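Local coordinates for protein cysteine desulfurase (Stenotrophomonas maltophilia, PDB 6WCI) that probably removes sulfur from L-cysteine to give L-alanine, using pyridoxal 5'-phosphate as cofactor and handing the sulfur to an acceptor, at residues 188-193 with 204-209; 144-149 with 216-221; 99-104 with 223-228. All blocks are in the same frame, centred on the assembly; numbering follows the deposited sequence.

Interaction 1: 188-193 with 204-209; sequences LAVTHV and REICRE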
loop_
_atom_site.group_PDB
_atom_site.type_symbol
_atom_site.label_atom_id
_atom_site.label_comp_id
_atom_site.label_asym_id
_atom_site.label_seq_id
_atom_site.Cartn_x
_atom_site.Cartn_y
_atom_site.Cartn_z
ATOM N N LEU B 188 18.525 -11.835 13.731
ATOM C CA LEU B 188 19.584 -11.234 12.917
ATOM C C LEU B 188 18.959 -10.568 11.704
ATOM O O LEU B 188 18.268 -11.228 10.922
ATOM C CB LEU B 188 20.607 -12.278 12.466
ATOM C CG LEU B 188 21.603 -11.855 11.380
ATOM C CD1 LEU B 188 22.538 -10.762 11.872
ATOM C CD2 LEU B 188 22.383 -13.057 10.901
ATOM N N ALA B 189 19.192 -9.262 11.558
ATOM C CA ALA B 189 18.726 -8.496 10.405
ATOM C C ALA B 189 19.906 -8.300 9.464
ATOM O O ALA B 189 20.820 -7.523 9.756
ATOM C CB ALA B 189 18.124 -7.152 10.825
ATOM N N VAL B 190 19.880 -8.994 8.330
ATOM C CA VAL B 190 21.012 -9.022 7.412
ATOM C C VAL B 190 20.504 -8.810 5.992
ATOM O O VAL B 190 19.561 -9.478 5.553
ATOM C CB VAL B 190 21.802 -10.343 7.530
ATOM C CG1 VAL B 190 20.863 -11.556 7.437
ATOM C CG2 VAL B 190 22.904 -10.410 6.472
ATOM N N THR B 191 21.127 -7.881 5.273
ATOM C CA THR B 191 20.723 -7.627 3.901
ATOM C C THR B 191 21.330 -8.656 2.953
ATOM O O THR B 191 22.420 -9.190 3.184
ATOM C CB THR B 191 21.118 -6.220 3.458
ATOM O OG1 THR B 191 20.541 -5.961 2.177
ATOM C CG2 THR B 191 22.628 -6.083 3.346
ATOM N N HIS B 192 20.586 -8.961 1.891
ATOM C CA HIS B 192 21.120 -9.841 0.863
ATOM C C HIS B 192 22.072 -9.067 -0.030
ATOM O O HIS B 192 23.193 -9.518 -0.304
ATOM C CB HIS B 192 19.987 -10.463 0.053
ATOM C CG HIS B 192 20.412 -11.596 -0.823
ATOM N ND1 HIS B 192 19.510 -12.393 -1.493
ATOM C CD2 HIS B 192 21.643 -12.061 -1.150
ATOM C CE1 HIS B 192 20.165 -13.308 -2.184
ATOM N NE2 HIS B 192 21.461 -13.129 -1.992
ATOM N N VAL B 193 21.658 -7.872 -0.444
ATOM C CA VAL B 193 22.481 -6.988 -1.262
ATOM C C VAL B 193 22.363 -5.569 -0.724
ATOM O O VAL B 193 21.253 -5.067 -0.518
ATOM C CB VAL B 193 22.078 -7.041 -2.745
ATOM C CG1 VAL B 193 22.946 -6.093 -3.563
ATOM C CG2 VAL B 193 22.206 -8.460 -3.272
ATOM N N ARG B 204 23.105 -17.685 2.524
ATOM C CA ARG B 204 22.921 -19.114 2.763
ATOM C C ARG B 204 23.823 -19.606 3.890
ATOM O O ARG B 204 23.355 -20.246 4.843
ATOM C CB ARG B 204 23.180 -19.890 1.476
ATOM C CG ARG B 204 22.789 -21.353 1.514
ATOM C CD ARG B 204 23.409 -22.072 0.320
ATOM N NE ARG B 204 22.414 -22.802 -0.460
ATOM C CZ ARG B 204 22.264 -24.122 -0.435
ATOM N NH1 ARG B 204 23.051 -24.870 0.327
ATOM N NH2 ARG B 204 21.328 -24.697 -1.178
ATOM N N GLU B 205 25.122 -19.300 3.810
ATOM C CA GLU B 205 26.033 -19.642 4.898
ATOM C C GLU B 205 25.580 -19.019 6.217
ATOM O O GLU B 205 25.483 -19.703 7.242
ATOM C CB GLU B 205 27.461 -19.203 4.546
ATOM N N ILE B 206 25.257 -17.724 6.193
ATOM C CA ILE B 206 24.876 -17.002 7.406
ATOM C C ILE B 206 23.637 -17.622 8.044
ATOM O O ILE B 206 23.600 -17.865 9.254
ATOM C CB ILE B 206 24.660 -15.514 7.084
ATOM C CG1 ILE B 206 26.008 -14.840 6.820
ATOM C CG2 ILE B 206 23.899 -14.820 8.204
ATOM C CD1 ILE B 206 25.916 -13.650 5.886
ATOM N N CYS B 207 22.598 -17.877 7.246
ATOM C CA CYS B 207 21.364 -18.406 7.806
ATOM C C CYS B 207 21.536 -19.814 8.342
ATOM O O CYS B 207 20.885 -20.180 9.324
ATOM C CB CYS B 207 20.256 -18.369 6.762
ATOM S SG CYS B 207 19.748 -16.703 6.394
ATOM N N ARG B 208 22.390 -20.622 7.714
ATOM C CA ARG B 208 22.657 -21.947 8.256
ATOM C C ARG B 208 23.319 -21.848 9.624
ATOM O O ARG B 208 22.997 -22.616 10.536
ATOM C CB ARG B 208 23.536 -22.752 7.298
ATOM C CG ARG B 208 23.991 -24.086 7.873
ATOM C CD ARG B 208 25.148 -24.679 7.100
ATOM N NE ARG B 208 26.318 -23.800 7.094
ATOM C CZ ARG B 208 26.827 -23.242 5.998
ATOM N NH1 ARG B 208 26.278 -23.483 4.812
ATOM N NH2 ARG B 208 27.890 -22.453 6.082
ATOM N N GLU B 209 24.257 -20.910 9.781
ATOM C CA GLU B 209 24.933 -20.757 11.063
ATOM C C GLU B 209 24.009 -20.111 12.086
ATOM O O GLU B 209 24.050 -20.454 13.272
ATOM C CB GLU B 209 26.212 -19.939 10.884
ATOM C CG GLU B 209 27.061 -19.817 12.125
ATOM C CD GLU B 209 27.551 -21.158 12.649
ATOM O OE1 GLU B 209 27.944 -22.017 11.828
ATOM O OE2 GLU B 209 27.530 -21.348 13.887
#

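Interaction 2: 144-149 with 216-221; sequences HANIVP and ITVVDG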
loop_
_atom_site.group_PDB
_atom_site.type_symbol
_atom_site.label_atom_id
_atom_site.label_comp_id
_atom_site.label_asym_id
_atom_site.label_seq_id
_atom_site.Cartn_x
_atom_site.Cartn_y
_atom_site.Cartn_z
ATOM N N HIS B 144 17.741 1.522 6.438
ATOM C CA HIS B 144 16.843 1.914 7.521
ATOM C C HIS B 144 15.630 1.005 7.625
ATOM O O HIS B 144 15.119 0.781 8.727
ATOM C CB HIS B 144 16.392 3.355 7.332
ATOM C CG HIS B 144 17.494 4.345 7.521
ATOM N ND1 HIS B 144 17.386 5.662 7.139
ATOM C CD2 HIS B 144 18.720 4.209 8.077
ATOM C CE1 HIS B 144 18.508 6.296 7.434
ATOM N NE2 HIS B 144 19.336 5.435 8.001
ATOM N N ALA B 145 15.159 0.466 6.495
ATOM C CA ALA B 145 14.043 -0.473 6.542
ATOM C C ALA B 145 14.348 -1.666 7.441
ATOM O O ALA B 145 13.435 -2.242 8.033
ATOM C CB ALA B 145 13.703 -0.962 5.139
ATOM N N ASN B 146 15.617 -2.062 7.546
ATOM C CA ASN B 146 15.984 -3.199 8.380
ATOM C C ASN B 146 16.692 -2.764 9.655
ATOM O O ASN B 146 17.444 -3.547 10.243
ATOM C CB ASN B 146 16.842 -4.183 7.588
ATOM C CG ASN B 146 16.573 -5.627 7.969
ATOM O OD1 ASN B 146 15.585 -5.940 8.661
ATOM N ND2 ASN B 146 17.446 -6.518 7.525
ATOM N N ILE B 147 16.456 -1.530 10.101
ATOM C CA ILE B 147 17.009 -1.035 11.358
ATOM C C ILE B 147 15.884 -0.488 12.223
ATOM O O ILE B 147 15.678 -0.942 13.350
ATOM C CB ILE B 147 18.065 0.056 11.124
ATOM C CG1 ILE B 147 19.262 -0.506 10.353
ATOM C CG2 ILE B 147 18.465 0.690 12.453
ATOM C CD1 ILE B 147 20.279 0.550 9.899
ATOM N N VAL B 148 15.163 0.505 11.694
ATOM C CA VAL B 148 14.185 1.233 12.508
ATOM C C VAL B 148 13.106 0.333 13.093
ATOM O O VAL B 148 12.766 0.507 14.273
ATOM C CB VAL B 148 13.611 2.408 11.711
ATOM C CG1 VAL B 148 12.699 3.246 12.574
ATOM C CG2 VAL B 148 14.754 3.243 11.133
ATOM N N PRO B 149 12.513 -0.623 12.358
ATOM C CA PRO B 149 11.553 -1.519 13.022
ATOM C C PRO B 149 12.135 -2.185 14.251
ATOM O O PRO B 149 11.441 -2.306 15.268
ATOM C CB PRO B 149 11.202 -2.534 11.927
ATOM C CG PRO B 149 11.420 -1.775 10.652
ATOM C CD PRO B 149 12.655 -0.960 10.930
ATOM N N ILE B 216 16.782 -16.309 14.688
ATOM C CA ILE B 216 15.898 -16.010 13.569
ATOM C C ILE B 216 16.583 -15.044 12.609
ATOM O O ILE B 216 17.220 -14.069 13.029
ATOM C CB ILE B 216 14.570 -15.423 14.076
ATOM C CG1 ILE B 216 13.798 -16.457 14.911
ATOM C CG2 ILE B 216 13.749 -14.894 12.902
ATOM C CD1 ILE B 216 13.508 -17.762 14.179
ATOM N N THR B 217 16.443 -15.296 11.313
ATOM C CA THR B 217 17.023 -14.427 10.294
ATOM C C THR B 217 15.930 -13.724 9.502
ATOM O O THR B 217 15.026 -14.376 8.966
ATOM C CB THR B 217 17.929 -15.203 9.340
ATOM O OG1 THR B 217 17.255 -16.372 8.856
ATOM C CG2 THR B 217 19.205 -15.608 10.039
ATOM N N VAL B 218 16.032 -12.396 9.425
ATOM C CA VAL B 218 15.211 -11.565 8.552
ATOM C C VAL B 218 16.117 -11.008 7.452
ATOM O O VAL B 218 16.995 -10.172 7.713
ATOM C CB VAL B 218 14.520 -10.438 9.332
ATOM C CG1 VAL B 218 13.632 -9.637 8.407
ATOM C CG2 VAL B 218 13.708 -11.020 10.503
ATOM N N VAL B 219 15.923 -11.472 6.222
ATOM C CA VAL B 219 16.810 -11.137 5.115
ATOM C C VAL B 219 16.120 -10.105 4.232
ATOM O O VAL B 219 14.998 -10.327 3.749
ATOM C CB VAL B 219 17.207 -12.386 4.311
ATOM C CG1 VAL B 219 18.037 -11.999 3.116
ATOM C CG2 VAL B 219 17.968 -13.365 5.188
ATOM N N ASP B 220 16.792 -8.974 4.031
ATOM C CA ASP B 220 16.303 -7.890 3.187
ATOM C C ASP B 220 16.773 -8.147 1.758
ATOM O O ASP B 220 17.955 -7.974 1.440
ATOM C CB ASP B 220 16.811 -6.554 3.721
ATOM C CG ASP B 220 16.307 -5.369 2.932
ATOM O OD1 ASP B 220 15.709 -5.542 1.841
ATOM O OD2 ASP B 220 16.509 -4.243 3.429
ATOM N N GLY B 221 15.851 -8.559 0.895
ATOM C CA GLY B 221 16.237 -8.888 -0.461
ATOM C C GLY B 221 15.940 -7.805 -1.479
ATOM O O GLY B 221 15.888 -8.094 -2.680
#

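Interaction 3: 99-104 with 223-228; sequences RFLNVR and QAVPHR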
loop_
_atom_site.group_PDB
_atom_site.type_symbol
_atom_site.label_atom_id
_atom_site.label_comp_id
_atom_site.label_asym_id
_atom_site.label_seq_id
_atom_site.Cartn_x
_atom_site.Cartn_y
_atom_site.Cartn_z
ATOM N N ARG B 99 6.798 -18.271 -8.052
ATOM C CA ARG B 99 7.712 -19.016 -8.911
ATOM C C ARG B 99 9.010 -18.248 -9.113
ATOM O O ARG B 99 10.092 -18.839 -9.162
ATOM C CB ARG B 99 7.048 -19.310 -10.256
ATOM N N PHE B 100 8.911 -16.924 -9.232
ATOM C CA PHE B 100 10.083 -16.060 -9.323
ATOM C C PHE B 100 11.048 -16.291 -8.164
ATOM O O PHE B 100 12.268 -16.334 -8.357
ATOM C CB PHE B 100 9.595 -14.612 -9.357
ATOM C CG PHE B 100 10.670 -13.603 -9.537
ATOM C CD1 PHE B 100 11.355 -13.507 -10.735
ATOM C CD2 PHE B 100 10.962 -12.702 -8.526
ATOM C CE1 PHE B 100 12.328 -12.554 -10.908
ATOM C CE2 PHE B 100 11.946 -11.750 -8.702
ATOM C CZ PHE B 100 12.613 -11.673 -9.886
ATOM N N LEU B 101 10.521 -16.449 -6.957
ATOM C CA LEU B 101 11.312 -16.656 -5.750
ATOM C C LEU B 101 11.514 -18.124 -5.411
ATOM O O LEU B 101 12.240 -18.426 -4.460
ATOM C CB LEU B 101 10.640 -15.953 -4.567
ATOM C CG LEU B 101 10.207 -14.516 -4.838
ATOM C CD1 LEU B 101 9.239 -14.064 -3.760
ATOM C CD2 LEU B 101 11.420 -13.615 -4.895
ATOM N N ASN B 102 10.889 -19.032 -6.166
ATOM C CA ASN B 102 10.914 -20.477 -5.909
ATOM C C ASN B 102 10.366 -20.811 -4.518
ATOM O O ASN B 102 10.956 -21.588 -3.765
ATOM C CB ASN B 102 12.317 -21.063 -6.095
ATOM C CG ASN B 102 12.295 -22.572 -6.250
ATOM O OD1 ASN B 102 11.404 -23.124 -6.893
ATOM N ND2 ASN B 102 13.265 -23.247 -5.650
ATOM N N VAL B 103 9.217 -20.218 -4.185
ATOM C CA VAL B 103 8.532 -20.472 -2.922
ATOM C C VAL B 103 7.076 -20.816 -3.210
ATOM O O VAL B 103 6.569 -20.611 -4.312
ATOM C CB VAL B 103 8.601 -19.276 -1.951
ATOM C CG1 VAL B 103 10.040 -18.860 -1.707
ATOM C CG2 VAL B 103 7.757 -18.114 -2.472
ATOM N N ARG B 104 6.400 -21.329 -2.192
ATOM C CA ARG B 104 4.982 -21.584 -2.400
ATOM C C ARG B 104 4.194 -20.291 -2.223
ATOM O O ARG B 104 4.515 -19.478 -1.349
ATOM C CB ARG B 104 4.469 -22.656 -1.439
ATOM C CG ARG B 104 5.179 -23.991 -1.602
ATOM C CD ARG B 104 4.524 -25.079 -0.789
ATOM N NE ARG B 104 3.098 -25.192 -1.085
ATOM C CZ ARG B 104 2.345 -26.234 -0.739
ATOM N NH1 ARG B 104 1.050 -26.251 -1.048
ATOM N NH2 ARG B 104 2.885 -27.262 -0.096
ATOM N N GLN B 223 17.468 -5.337 -2.888
ATOM C CA GLN B 223 18.425 -5.146 -3.966
ATOM C C GLN B 223 18.940 -6.458 -4.537
ATOM O O GLN B 223 19.802 -6.433 -5.421
ATOM C CB GLN B 223 19.606 -4.290 -3.493
ATOM C CG GLN B 223 19.221 -2.888 -3.060
ATOM C CD GLN B 223 18.820 -2.010 -4.229
ATOM O OE1 GLN B 223 19.129 -2.316 -5.381
ATOM N NE2 GLN B 223 18.132 -0.911 -3.938
ATOM N N ALA B 224 18.429 -7.596 -4.067
ATOM C CA ALA B 224 18.818 -8.897 -4.605
ATOM C C ALA B 224 17.974 -9.321 -5.810
ATOM O O ALA B 224 18.507 -9.558 -6.899
ATOM C CB ALA B 224 18.731 -9.958 -3.509
ATOM N N VAL B 225 16.662 -9.431 -5.627
ATOM C CA VAL B 225 15.794 -10.051 -6.631
ATOM C C VAL B 225 15.711 -9.295 -7.955
ATOM O O VAL B 225 15.374 -9.930 -8.964
ATOM C CB VAL B 225 14.387 -10.285 -6.065
ATOM C CG1 VAL B 225 14.488 -11.177 -4.845
ATOM C CG2 VAL B 225 13.725 -8.976 -5.728
ATOM N N PRO B 226 15.998 -7.987 -8.053
ATOM C CA PRO B 226 16.046 -7.386 -9.396
ATOM C C PRO B 226 17.350 -7.604 -10.142
ATOM O O PRO B 226 17.385 -7.352 -11.353
ATOM C CB PRO B 226 15.816 -5.892 -9.131
ATOM C CG PRO B 226 16.181 -5.669 -7.732
ATOM C CD PRO B 226 16.084 -6.952 -7.000
ATOM N N HIS B 227 18.405 -8.085 -9.480
ATOM C CA HIS B 227 19.734 -8.140 -10.074
ATOM C C HIS B 227 20.322 -9.541 -10.177
ATOM O O HIS B 227 21.333 -9.715 -10.872
ATOM C CB HIS B 227 20.705 -7.249 -9.280
ATOM C CG HIS B 227 20.277 -5.816 -9.211
ATOM N ND1 HIS B 227 20.409 -4.948 -10.274
ATOM C CD2 HIS B 227 19.701 -5.106 -8.213
ATOM C CE1 HIS B 227 19.945 -3.761 -9.928
ATOM N NE2 HIS B 227 19.510 -3.829 -8.682
ATOM N N ARG B 228 19.727 -10.537 -9.525
ATOM C CA ARG B 228 20.239 -11.896 -9.583
ATOM C C ARG B 228 19.100 -12.872 -9.343
ATOM O O ARG B 228 18.045 -12.507 -8.814
ATOM C CB ARG B 228 21.336 -12.121 -8.546
ATOM C CG ARG B 228 20.801 -12.050 -7.130
ATOM C CD ARG B 228 21.914 -11.815 -6.130
ATOM N NE ARG B 228 22.779 -12.979 -5.997
ATOM C CZ ARG B 228 23.998 -13.077 -6.512
ATOM N NH1 ARG B 228 24.514 -12.073 -7.212
ATOM N NH2 ARG B 228 24.700 -14.183 -6.325
#

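Interaction 1: 188-193 with 204-209
L188 and V190 of strand 185-191 meet I206 of helix 203-212 in a small, wholly apolar contact, buried where the helix lies across one face of the seven-stranded sheet. The closest touch is between two methyl groups: L188 CD2 lies 3.6 Å from I206 CG2. Both side chains point their first bond at the partner, and they cross at about a right angle. L188 reaches the helix because its CG is turned opposite the backbone N (chi1 168°), which carries the two methyls off the strand towards the helix. The second touch is looser, with V190 CG2 4.5 Å from I206 CD1, the end of the longer isoleucine arm. That arm leaves beside the backbone N (chi1 -72°), while CG2 lies beside the carbonyl carbon; CG2 meets L188 and CD1 reaches towards V190. Strand 185-191, helix 203-212 and strand 216-220 form a beta-alpha-beta crossover, in which the helix links two neighbouring parallel strands of the large sheet, as expected for the cofactor-binding domain of a class-V aminotransferase. The alternation of the strand decides which residues take part: L188 and V190 face the helix, whereas A189 packs on N146 on the other side of the sheet. C207, the next residue of the helix, is directed elsewhere and touches T217 and V219 of strand 216-220, so successive helix residues serve both strands of the unit. The backbones stay well apart, with 8.9 Å between V190 CA and I206 CA, a separation spanned by the side chains. Farther round the helix, E209 OE2 forms a salt bridge with NE of R213.

Interaction 2: 144-149 with 216-221
N146, in the turn before helix 148-157, sets its amide against V218 and D220 of strand 216-220, on the cofactor side of the large sheet of this fold-type I, pyridoxal-phosphate-dependent enzyme. Across the contact the touches are van der Waals in kind. ND2 comes within 3.9 Å of D220 CB, and OD1 lies 4.2 Å from V218 CG1. The side chains of N146 and D220 run past each other in opposite directions, their amide and carboxylate planes 85° apart and so almost perpendicular. The polar bonds are made to other partners: ND2 donates to E142 OE1, and OD1 accepts from NE1 of W150, which together fix the rotation of the amide. D220 OD1 is hydrogen-bonded to S222 OG, while OD2 comes near N1 of the cofactor pyridine on LLP 246, the aspartate position familiar from fold-type I enzymes. Backbone bonds shape the turn, H144 O accepting from both I147 N and V148 N. Packing from outside adds V279 of the second subunit against H144. On the strand side, N146 ND2 stands 3.7 Å from V218 O.

Interaction 3: 99-104 with 223-228
F100, near the C-terminal end of helix 81-101, pushes its ring edge against V225 in the loop after strand 216-220. Its CB starts well back, 7.2 Å from V225 CB, and points neither at the loop nor away from it. From there CG swings opposite the backbone N (chi1 -176°), and this extended torsion carries the ring across to the loop. CD2 closes the distance to 4.9 Å from V225 CB. The next atom makes the contact: CE2 is 3.9 Å from V225 CB, an apolar touch, and equally 3.9 Å from V225 O. At the tip, CZ meets V225 O at 3.4 Å, with the carbonyl oxygen at the ring edge and near the ring plane, where the slightly positive C-H rim can favour it. The F100 side chain also packs on A310, L313 and Q314 of helix 300-316 and on M247, next to the cofactor-bearing lysine. The helix ends in a Schellman motif, with N102 at positive phi (58°) turning the chain out of the last turn. L101 adds a second touch to the same valine, its CD2 lying 3.9 Å from V225 CG1, and both side chains cross V225 obliquely. V225 is therefore touched by two successive helix residues, one through CB and its carbonyl, the other through a methyl, while it also packs on Y240 and I242 of strand 239-243. Within the loop, A224 O accepts from both H227 N and R228 N. Earlier in the same loop, Q223 NE2 is hydrogen-bonded to O3 of the cofactor on LLP 246.

In the fold
The three contacts are nested along the chain: interaction 3 closes the widest loop, interaction 2 lies within it and interaction 1 within that. Interactions 1 and 2 have centres about 11 Å apart and sit on opposite faces of the seven-stranded sheet, on the neighbouring strands 185-191 and 216-220; H192 N probably donates to D220 O. Interaction 3 lies about 16 Å from interaction 1 and 17 Å from interaction 2, between centres, and takes up the chain just after strand 216-220. The chain leaving strand 216-220 carries D220 and Q223 to the cofactor and then packs against the end of helix 81-101.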